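Side-chain contacts in 2-C-methyl-D-erythritol 4-phosphate cytidylyltransferase (PDB 1VGW), which probably catalyses the transfer of a cytidylyl group from CTP to 2-C-methyl-D-erythritol 4-phosphate, the second step of the DXP route to isoprenoids: residues 43-48 and 72-77; 123-128 and 169-174. All blocks are in the same frame, centred on the assembly; numbering follows the deposited sequence.

Contact 1: residues 43-48 and 72-77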
ATOM      1  N   ILE B  43     -18.707   1.054 -12.486  1.00 35.34           N
ATOM      2  CA  ILE B  43     -17.463   1.213 -13.249  1.00 34.44           C
ATOM      3  C   ILE B  43     -17.446   0.356 -14.504  1.00 34.60           C
ATOM      4  O   ILE B  43     -16.957   0.790 -15.540  1.00 33.17           O
ATOM      5  CB  ILE B  43     -16.263   0.878 -12.343  1.00 32.72           C
ATOM      6  CG1 ILE B  43     -16.226   1.912 -11.171  1.00 34.24           C
ATOM      7  CG2 ILE B  43     -14.954   0.907 -13.093  1.00 25.14           C
ATOM      8  CD1 ILE B  43     -15.301   1.379 -10.036  1.00 37.32           C
ATOM      9  N   PHE B  44     -17.949  -0.872 -14.469  1.00 34.71           N
ATOM     10  CA  PHE B  44     -17.954  -1.754 -15.617  1.00 36.58           C
ATOM     11  C   PHE B  44     -19.086  -1.469 -16.601  1.00 39.23           C
ATOM     12  O   PHE B  44     -18.862  -1.409 -17.826  1.00 35.84           O
ATOM     13  CB  PHE B  44     -18.027  -3.230 -15.159  1.00 32.59           C
ATOM     14  CG  PHE B  44     -16.793  -3.648 -14.393  1.00 36.95           C
ATOM     15  CD1 PHE B  44     -15.651  -4.079 -15.018  1.00 33.51           C
ATOM     16  CD2 PHE B  44     -16.796  -3.586 -12.995  1.00 36.72           C
ATOM     17  CE1 PHE B  44     -14.519  -4.410 -14.300  1.00 36.80           C
ATOM     18  CE2 PHE B  44     -15.682  -3.937 -12.274  1.00 36.81           C
ATOM     19  CZ  PHE B  44     -14.539  -4.366 -12.911  1.00 38.48           C
ATOM     20  N   GLU B  45     -20.310  -1.258 -16.089  1.00 40.44           N
ATOM     21  CA  GLU B  45     -21.451  -0.950 -16.925  1.00 42.55           C
ATOM     22  C   GLU B  45     -21.257   0.300 -17.756  1.00 42.76           C
ATOM     23  O   GLU B  45     -21.765   0.332 -18.895  1.00 41.93           O
ATOM     24  CB  GLU B  45     -22.755  -0.918 -16.149  1.00 46.68           C
ATOM     25  CG  GLU B  45     -23.109  -2.341 -15.634  1.00 50.70           C
ATOM     26  CD  GLU B  45     -23.926  -3.073 -16.692  1.00 51.66           C
ATOM     27  OE1 GLU B  45     -23.572  -4.204 -17.079  1.00 47.23           O
ATOM     28  OE2 GLU B  45     -24.948  -2.492 -17.130  1.00 54.31           O
ATOM     29  N   ARG B  46     -20.435   1.251 -17.326  1.00 42.12           N
ATOM     30  CA  ARG B  46     -20.185   2.433 -18.135  1.00 43.64           C
ATOM     31  C   ARG B  46     -18.961   2.331 -19.018  1.00 43.50           C
ATOM     32  O   ARG B  46     -18.588   3.305 -19.707  1.00 44.87           O
ATOM     33  CB  ARG B  46     -20.080   3.676 -17.234  1.00 46.47           C
ATOM     34  CG  ARG B  46     -18.688   4.076 -16.822  1.00 51.13           C
ATOM     35  CD  ARG B  46     -18.667   5.494 -16.207  1.00 55.62           C
ATOM     36  NE  ARG B  46     -18.799   5.408 -14.750  1.00 58.85           N
ATOM     37  CZ  ARG B  46     -19.869   5.011 -14.085  1.00 59.69           C
ATOM     38  NH1 ARG B  46     -20.988   4.649 -14.719  1.00 64.36           N
ATOM     39  NH2 ARG B  46     -19.839   4.923 -12.763  1.00 56.42           N
ATOM     40  N   HIS B  47     -18.234   1.233 -18.981  1.00 42.24           N
ATOM     41  CA  HIS B  47     -17.006   1.086 -19.758  1.00 40.40           C
ATOM     42  C   HIS B  47     -17.287   0.436 -21.093  1.00 40.50           C
ATOM     43  O   HIS B  47     -17.754  -0.710 -21.172  1.00 38.88           O
ATOM     44  CB  HIS B  47     -15.999   0.251 -18.947  1.00 41.61           C
ATOM     45  CG  HIS B  47     -14.592   0.521 -19.377  1.00 39.69           C
ATOM     46  ND1 HIS B  47     -13.775   1.391 -18.679  1.00 39.79           N
ATOM     47  CD2 HIS B  47     -13.885   0.076 -20.430  1.00 39.06           C
ATOM     48  CE1 HIS B  47     -12.608   1.478 -19.302  1.00 38.90           C
ATOM     49  NE2 HIS B  47     -12.652   0.685 -20.368  1.00 41.74           N
ATOM     50  N   GLU B  48     -16.987   1.152 -22.162  1.00 41.58           N
ATOM     51  CA  GLU B  48     -17.289   0.727 -23.513  1.00 45.45           C
ATOM     52  C   GLU B  48     -16.791  -0.638 -23.937  1.00 44.29           C
ATOM     53  O   GLU B  48     -17.536  -1.397 -24.582  1.00 43.40           O
ATOM     54  CB  GLU B  48     -16.819   1.819 -24.501  1.00 52.64           C
ATOM     55  CG  GLU B  48     -17.353   3.191 -24.128  1.00 60.30           C
ATOM     56  CD  GLU B  48     -17.053   4.251 -25.176  1.00 66.76           C
ATOM     57  OE1 GLU B  48     -17.968   4.556 -25.980  1.00 68.69           O
ATOM     58  OE2 GLU B  48     -15.921   4.788 -25.203  1.00 68.12           O
ATOM     59  N   PRO B  72     -30.451  -3.735 -14.711  1.00 34.86           N
ATOM     60  CA  PRO B  72     -31.197  -4.736 -15.442  1.00 34.09           C
ATOM     61  C   PRO B  72     -30.344  -5.582 -16.362  1.00 32.55           C
ATOM     62  O   PRO B  72     -30.549  -6.806 -16.476  1.00 31.05           O
ATOM     63  CB  PRO B  72     -32.302  -3.952 -16.130  1.00 32.89           C
ATOM     64  CG  PRO B  72     -31.776  -2.568 -16.238  1.00 34.19           C
ATOM     65  CD  PRO B  72     -30.912  -2.368 -15.015  1.00 33.94           C
ATOM     66  N   GLN B  73     -29.292  -5.035 -16.955  1.00 30.74           N
ATOM     67  CA  GLN B  73     -28.443  -5.870 -17.796  1.00 35.76           C
ATOM     68  C   GLN B  73     -27.425  -6.705 -17.049  1.00 36.54           C
ATOM     69  O   GLN B  73     -26.876  -7.664 -17.621  1.00 37.66           O
ATOM     70  CB  GLN B  73     -27.770  -5.042 -18.908  1.00 37.79           C
ATOM     71  CG  GLN B  73     -28.728  -4.840 -20.083  1.00 34.70           C
ATOM     72  CD  GLN B  73     -28.237  -3.828 -21.076  1.00 36.81           C
ATOM     73  OE1 GLN B  73     -27.409  -2.967 -20.781  1.00 40.55           O
ATOM     74  NE2 GLN B  73     -28.799  -3.896 -22.282  1.00 34.00           N
ATOM     75  N   VAL B  74     -27.114  -6.390 -15.794  1.00 35.47           N
ATOM     76  CA  VAL B  74     -26.172  -7.208 -15.024  1.00 33.45           C
ATOM     77  C   VAL B  74     -26.804  -8.531 -14.645  1.00 34.38           C
ATOM     78  O   VAL B  74     -27.992  -8.641 -14.359  1.00 33.22           O
ATOM     79  CB  VAL B  74     -25.764  -6.431 -13.753  1.00 30.03           C
ATOM     80  CG1 VAL B  74     -25.038  -7.304 -12.750  1.00 26.06           C
ATOM     81  CG2 VAL B  74     -24.959  -5.223 -14.130  1.00 25.56           C
ATOM     82  N   ARG B  75     -26.008  -9.617 -14.646  1.00 36.84           N
ATOM     83  CA  ARG B  75     -26.604 -10.915 -14.289  1.00 37.94           C
ATOM     84  C   ARG B  75     -26.281 -11.284 -12.858  1.00 39.91           C
ATOM     85  O   ARG B  75     -25.103 -11.400 -12.508  1.00 40.77           O
ATOM     86  CB  ARG B  75     -26.100 -11.976 -15.259  1.00 43.04           C
ATOM     87  CG  ARG B  75     -26.325 -11.520 -16.726  1.00 40.24           C
ATOM     88  CD  ARG B  75     -26.984 -12.706 -17.448  1.00 40.31           C
ATOM     89  NE  ARG B  75     -27.012 -12.435 -18.902  1.00 36.90           N
ATOM     90  CZ  ARG B  75     -27.808 -13.155 -19.684  1.00 34.84           C
ATOM     91  NH1 ARG B  75     -28.536 -14.113 -19.146  1.00 31.17           N
ATOM     92  NH2 ARG B  75     -27.840 -12.928 -20.981  1.00 35.47           N
ATOM     93  N   VAL B  76     -27.316 -11.481 -12.034  1.00 38.50           N
ATOM     94  CA  VAL B  76     -27.091 -11.800 -10.634  1.00 36.90           C
ATOM     95  C   VAL B  76     -27.322 -13.280 -10.431  1.00 38.14           C
ATOM     96  O   VAL B  76     -28.478 -13.703 -10.359  1.00 37.75           O
ATOM     97  CB  VAL B  76     -27.996 -10.929  -9.731  1.00 36.01           C
ATOM     98  CG1 VAL B  76     -28.049 -11.467  -8.307  1.00 35.83           C
ATOM     99  CG2 VAL B  76     -27.503  -9.481  -9.690  1.00 28.19           C
ATOM    100  N   TRP B  77     -26.259 -14.080 -10.324  1.00 38.81           N
ATOM    101  CA  TRP B  77     -26.441 -15.530 -10.142  1.00 40.80           C
ATOM    102  C   TRP B  77     -26.341 -15.937  -8.682  1.00 41.14           C
ATOM    103  O   TRP B  77     -25.501 -15.422  -7.925  1.00 39.76           O
ATOM    104  CB  TRP B  77     -25.382 -16.299 -10.962  1.00 41.89           C
ATOM    105  CG  TRP B  77     -25.570 -16.202 -12.451  1.00 44.73           C
ATOM    106  CD1 TRP B  77     -26.701 -15.779 -13.119  1.00 39.85           C
ATOM    107  CD2 TRP B  77     -24.617 -16.592 -13.449  1.00 42.81           C
ATOM    108  NE1 TRP B  77     -26.484 -15.865 -14.462  1.00 46.56           N
ATOM    109  CE2 TRP B  77     -25.223 -16.366 -14.705  1.00 44.62           C
ATOM    110  CE3 TRP B  77     -23.330 -17.126 -13.408  1.00 41.08           C
ATOM    111  CZ2 TRP B  77     -24.570 -16.610 -15.917  1.00 42.80           C
ATOM    112  CZ3 TRP B  77     -22.672 -17.356 -14.614  1.00 43.45           C
ATOM    113  CH2 TRP B  77     -23.293 -17.108 -15.851  1.00 40.84           C
TER
HETATM  114  O   HOH W   1     -27.897  -2.690 -16.580  1.00 42.30           O
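Glu45, in the last turn of helix 36-45, reaches across to Val74 and Gln73, which lead into strand 75-77. The polar part of the meeting runs through one water molecule. It donates to Glu45 OE2 at 3.0 Å and accepts from the backbone, with Gln73 N 2.8 Å from its oxygen. A main-chain N-H is thus tied to a carboxylate by way of solvent, which probably helps to orient that carboxylate oxygen. The van der Waals part sets one valine methyl against the carboxylate and the methylene before it. Val74 CG2 lies 3.4 Å from Glu45 OE1 and 3.5 Å from Glu45 CD, while Glu45 CG is 3.7 Å from Val74 CG2, so the bent end of the glutamate passes across the valine methyl at a slant. The bend is at chi2 (-89°), which turns the carboxylate aside, against Val74 CG2. Gln73 adds a looser touch, its CB 4.2 Å from Glu45 OE2. Behind this pair Val74 is buried and packs on Val55 of strand 52-56, and Val74 O accepts a hydrogen bond from Gln68 NE2; Glu45 also touches Thr53 and Phe71. The contact joins the C-terminal end of a helix to the entry of a parallel strand, as expected in the Rossmann-like alpha/beta sheet of the GT-A-type fold to which the IspD family belongs.

Contact 2: residues 123-128 and 169-174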
ATOM      1  N   ALA B 123      -8.946   0.261 -18.821  1.00 37.72           N
ATOM      2  CA  ALA B 123      -8.599   0.359 -20.213  1.00 37.92           C
ATOM      3  C   ALA B 123      -7.224  -0.242 -20.495  1.00 39.28           C
ATOM      4  O   ALA B 123      -7.099  -1.077 -21.412  1.00 40.13           O
ATOM      5  CB  ALA B 123      -8.655   1.802 -20.706  1.00 36.49           C
ATOM      6  N   ARG B 124      -6.203   0.137 -19.733  1.00 38.33           N
ATOM      7  CA  ARG B 124      -4.864  -0.449 -19.886  1.00 36.89           C
ATOM      8  C   ARG B 124      -4.876  -1.971 -19.742  1.00 36.37           C
ATOM      9  O   ARG B 124      -4.267  -2.695 -20.540  1.00 38.19           O
ATOM     10  CB  ARG B 124      -3.952   0.111 -18.788  1.00 38.46           C
ATOM     11  CG  ARG B 124      -3.003   1.199 -19.228  1.00 37.67           C
ATOM     12  CD  ARG B 124      -1.776   1.244 -18.333  1.00 37.17           C
ATOM     13  NE  ARG B 124      -2.109   1.387 -16.940  1.00 40.16           N
ATOM     14  CZ  ARG B 124      -2.559   2.447 -16.297  1.00 40.42           C
ATOM     15  NH1 ARG B 124      -2.788   2.354 -14.988  1.00 40.60           N
ATOM     16  NH2 ARG B 124      -2.796   3.587 -16.922  1.00 45.05           N
ATOM     17  N   LEU B 125      -5.576  -2.515 -18.747  1.00 34.22           N
ATOM     18  CA  LEU B 125      -5.614  -3.977 -18.601  1.00 32.44           C
ATOM     19  C   LEU B 125      -6.220  -4.644 -19.818  1.00 32.68           C
ATOM     20  O   LEU B 125      -5.799  -5.726 -20.242  1.00 33.25           O
ATOM     21  CB  LEU B 125      -6.386  -4.360 -17.346  1.00 26.09           C
ATOM     22  CG  LEU B 125      -6.640  -5.817 -17.025  1.00 29.03           C
ATOM     23  CD1 LEU B 125      -5.322  -6.532 -16.672  1.00 28.68           C
ATOM     24  CD2 LEU B 125      -7.644  -5.977 -15.870  1.00 22.83           C
ATOM     25  N   ILE B 126      -7.342  -4.105 -20.313  1.00 32.49           N
ATOM     26  CA  ILE B 126      -8.034  -4.693 -21.444  1.00 31.82           C
ATOM     27  C   ILE B 126      -7.139  -4.628 -22.687  1.00 35.58           C
ATOM     28  O   ILE B 126      -7.029  -5.646 -23.363  1.00 35.62           O
ATOM     29  CB  ILE B 126      -9.383  -4.051 -21.729  1.00 29.40           C
ATOM     30  CG1 ILE B 126     -10.432  -4.556 -20.716  1.00 28.66           C
ATOM     31  CG2 ILE B 126      -9.907  -4.321 -23.142  1.00 21.64           C
ATOM     32  CD1 ILE B 126     -11.525  -3.493 -20.469  1.00 30.80           C
ATOM     33  N   GLU B 127      -6.505  -3.488 -22.892  1.00 35.99           N
ATOM     34  CA  GLU B 127      -5.642  -3.253 -24.030  1.00 39.60           C
ATOM     35  C   GLU B 127      -4.404  -4.129 -24.061  1.00 41.58           C
ATOM     36  O   GLU B 127      -4.099  -4.769 -25.075  1.00 40.14           O
ATOM     37  CB  GLU B 127      -5.240  -1.768 -24.041  1.00 43.12           C
ATOM     38  CG  GLU B 127      -4.484  -1.340 -25.288  1.00 51.45           C
ATOM     39  CD  GLU B 127      -5.321  -1.537 -26.540  1.00 54.44           C
ATOM     40  OE1 GLU B 127      -6.515  -1.175 -26.525  1.00 56.44           O
ATOM     41  OE2 GLU B 127      -4.790  -2.086 -27.519  1.00 58.11           O
ATOM     42  N   GLN B 128      -3.735  -4.260 -22.903  1.00 42.52           N
ATOM     43  CA  GLN B 128      -2.516  -5.078 -22.838  1.00 42.88           C
ATOM     44  C   GLN B 128      -2.730  -6.534 -22.570  1.00 40.94           C
ATOM     45  O   GLN B 128      -2.273  -7.403 -23.339  1.00 45.38           O
ATOM     46  CB  GLN B 128      -1.588  -4.440 -21.794  1.00 43.70           C
ATOM     47  CG  GLN B 128      -1.225  -3.013 -22.208  1.00 46.53           C
ATOM     48  CD  GLN B 128      -0.561  -2.226 -21.115  1.00 52.48           C
ATOM     49  OE1 GLN B 128      -0.517  -0.992 -21.171  1.00 56.69           O
ATOM     50  NE2 GLN B 128      -0.043  -2.893 -20.087  1.00 54.73           N
ATOM     51  N   PRO B 169      -8.750  -6.009 -11.427  1.00 26.82           N
ATOM     52  CA  PRO B 169      -9.110  -7.309 -11.923  1.00 23.87           C
ATOM     53  C   PRO B 169      -7.943  -8.108 -12.436  1.00 23.16           C
ATOM     54  O   PRO B 169      -6.847  -7.546 -12.615  1.00 22.46           O
ATOM     55  CB  PRO B 169     -10.087  -7.001 -13.085  1.00 24.11           C
ATOM     56  CG  PRO B 169     -10.406  -5.546 -12.971  1.00 24.04           C
ATOM     57  CD  PRO B 169      -9.127  -4.935 -12.418  1.00 23.87           C
ATOM     58  N   GLN B 170      -8.093  -9.408 -12.488  1.00 23.97           N
ATOM     59  CA  GLN B 170      -7.129 -10.380 -13.033  1.00 23.77           C
ATOM     60  C   GLN B 170      -7.836 -10.979 -14.281  1.00 22.69           C
ATOM     61  O   GLN B 170      -8.901 -11.575 -14.100  1.00 20.50           O
ATOM     62  CB  GLN B 170      -6.833 -11.503 -12.011  1.00 19.55           C
ATOM     63  CG  GLN B 170      -6.294 -10.849 -10.713  1.00 25.28           C
ATOM     64  CD  GLN B 170      -5.357 -11.675  -9.884  1.00 27.18           C
ATOM     65  OE1 GLN B 170      -5.301 -12.897  -9.861  1.00 27.59           O
ATOM     66  NE2 GLN B 170      -4.547 -10.997  -9.027  1.00 29.09           N
ATOM     67  N   LEU B 171      -7.252 -10.754 -15.440  1.00 24.07           N
ATOM     68  CA  LEU B 171      -7.870 -11.129 -16.726  1.00 25.01           C
ATOM     69  C   LEU B 171      -7.309 -12.343 -17.408  1.00 27.10           C
ATOM     70  O   LEU B 171      -6.145 -12.309 -17.860  1.00 26.57           O
ATOM     71  CB  LEU B 171      -7.820  -9.887 -17.597  1.00 18.64           C
ATOM     72  CG  LEU B 171      -7.701  -9.766 -19.065  1.00 23.93           C
ATOM     73  CD1 LEU B 171      -7.811 -11.015 -19.918  1.00 16.97           C
ATOM     74  CD2 LEU B 171      -8.584  -8.663 -19.616  1.00 14.83           C
ATOM     75  N   PHE B 172      -8.104 -13.408 -17.558  1.00 26.39           N
ATOM     76  CA  PHE B 172      -7.729 -14.615 -18.253  1.00 26.39           C
ATOM     77  C   PHE B 172      -8.814 -15.160 -19.197  1.00 27.92           C
ATOM     78  O   PHE B 172     -10.020 -14.919 -19.006  1.00 27.21           O
ATOM     79  CB  PHE B 172      -7.357 -15.737 -17.232  1.00 20.54           C
ATOM     80  CG  PHE B 172      -6.187 -15.326 -16.377  1.00 23.11           C
ATOM     81  CD1 PHE B 172      -6.410 -14.969 -15.035  1.00 18.27           C
ATOM     82  CD2 PHE B 172      -4.917 -15.161 -16.900  1.00 19.71           C
ATOM     83  CE1 PHE B 172      -5.335 -14.502 -14.291  1.00 16.56           C
ATOM     84  CE2 PHE B 172      -3.843 -14.734 -16.156  1.00 15.54           C
ATOM     85  CZ  PHE B 172      -4.084 -14.385 -14.801  1.00 15.34           C
ATOM     86  N   GLN B 173      -8.391 -15.899 -20.219  1.00 25.83           N
ATOM     87  CA  GLN B 173      -9.278 -16.583 -21.157  1.00 25.35           C
ATOM     88  C   GLN B 173     -10.147 -17.555 -20.338  1.00 23.22           C
ATOM     89  O   GLN B 173      -9.584 -18.246 -19.470  1.00 23.23           O
ATOM     90  CB  GLN B 173      -8.456 -17.450 -22.164  1.00 15.58           C
ATOM     91  CG  GLN B 173      -7.764 -16.651 -23.263  1.00 18.74           C
ATOM     92  CD  GLN B 173      -6.983 -17.594 -24.186  1.00 25.86           C
ATOM     93  OE1 GLN B 173      -7.587 -18.305 -25.008  1.00 22.99           O
ATOM     94  NE2 GLN B 173      -5.676 -17.678 -23.947  1.00 24.42           N
ATOM     95  N   ALA B 174     -11.407 -17.693 -20.677  1.00 22.58           N
ATOM     96  CA  ALA B 174     -12.305 -18.588 -19.944  1.00 21.75           C
ATOM     97  C   ALA B 174     -11.841 -19.994 -19.881  1.00 23.25           C
ATOM     98  O   ALA B 174     -11.881 -20.640 -18.813  1.00 26.38           O
ATOM     99  CB  ALA B 174     -13.698 -18.438 -20.576  1.00 19.26           C
TER
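A chi1 of 176° swings the Leu125 branch away from its own N-H and out toward the strand, and chi2 (68° to CD1) leaves CD2 as the extended branch, which reaches Pro169 across the gap between helix 119-129 and strand 169-173. That methyl sits over the proline ring: Leu125 CD2 is 3.8 Å from Pro169 CB, 3.9 Å from Pro169 CD and 4.0 Å from Pro169 CG, nearly equal distances that spread the contact over three ring carbons. The same methyl also lies 3.7 Å from the carbonyl oxygen Pro169 O. Pro169 follows a cis peptide bond, and its CB is directed at the helix. Two residues on along the strand, Leu171 faces the helix as well. Its CB is 4.3 Å from Leu125 CG, while Leu171 CD2 reaches past the leucine to the helix backbone, 4.1 Å from Leu125 O and 4.4 Å from Ile126 CA. Gln170, between the two strand residues, points away from the helix and is bonded to Asp191 and Ala193 instead. The short axes run almost parallel, 21° apart and 9.7 Å at closest approach. Leu138 of strand 136-141 packs on both Leu125 and Pro169, and Leu108 of strand 106-109 meets Pro169 and Leu171, so neighbouring strands complete the layer: a helix packed on the face of the central mixed sheet of the alpha/beta fold. What passes between helix and strand is van der Waals contact, aliphatic groups against each other and against two backbone carbonyl oxygens. Shape and burial, rather than directional bonding, probably help to set the spacing of this helix from the sheet.

Contact 2 belongs to the core: buried leucines and a proline join helix 119-129 to strand 169-173 in the middle of the sheet. Contact 1 is more peripheral and partly open, and there a carboxylate, a water and a single valine methyl join helix 36-45 to the approach to strand 75-77. Both contacts set a helix against the same mixed sheet, with their centres about 16 Å apart. The loop after helix 36-45 meets helix 119-129, His47 CE1 lying 3.9 Å from Ala123 N, and from helix 36-45 itself Phe44 CZ comes within 4.3 Å of Pro169 CG. The chemistry follows position: mainly aliphatic packing inside, a water bridge beside a methyl contact nearer the edge.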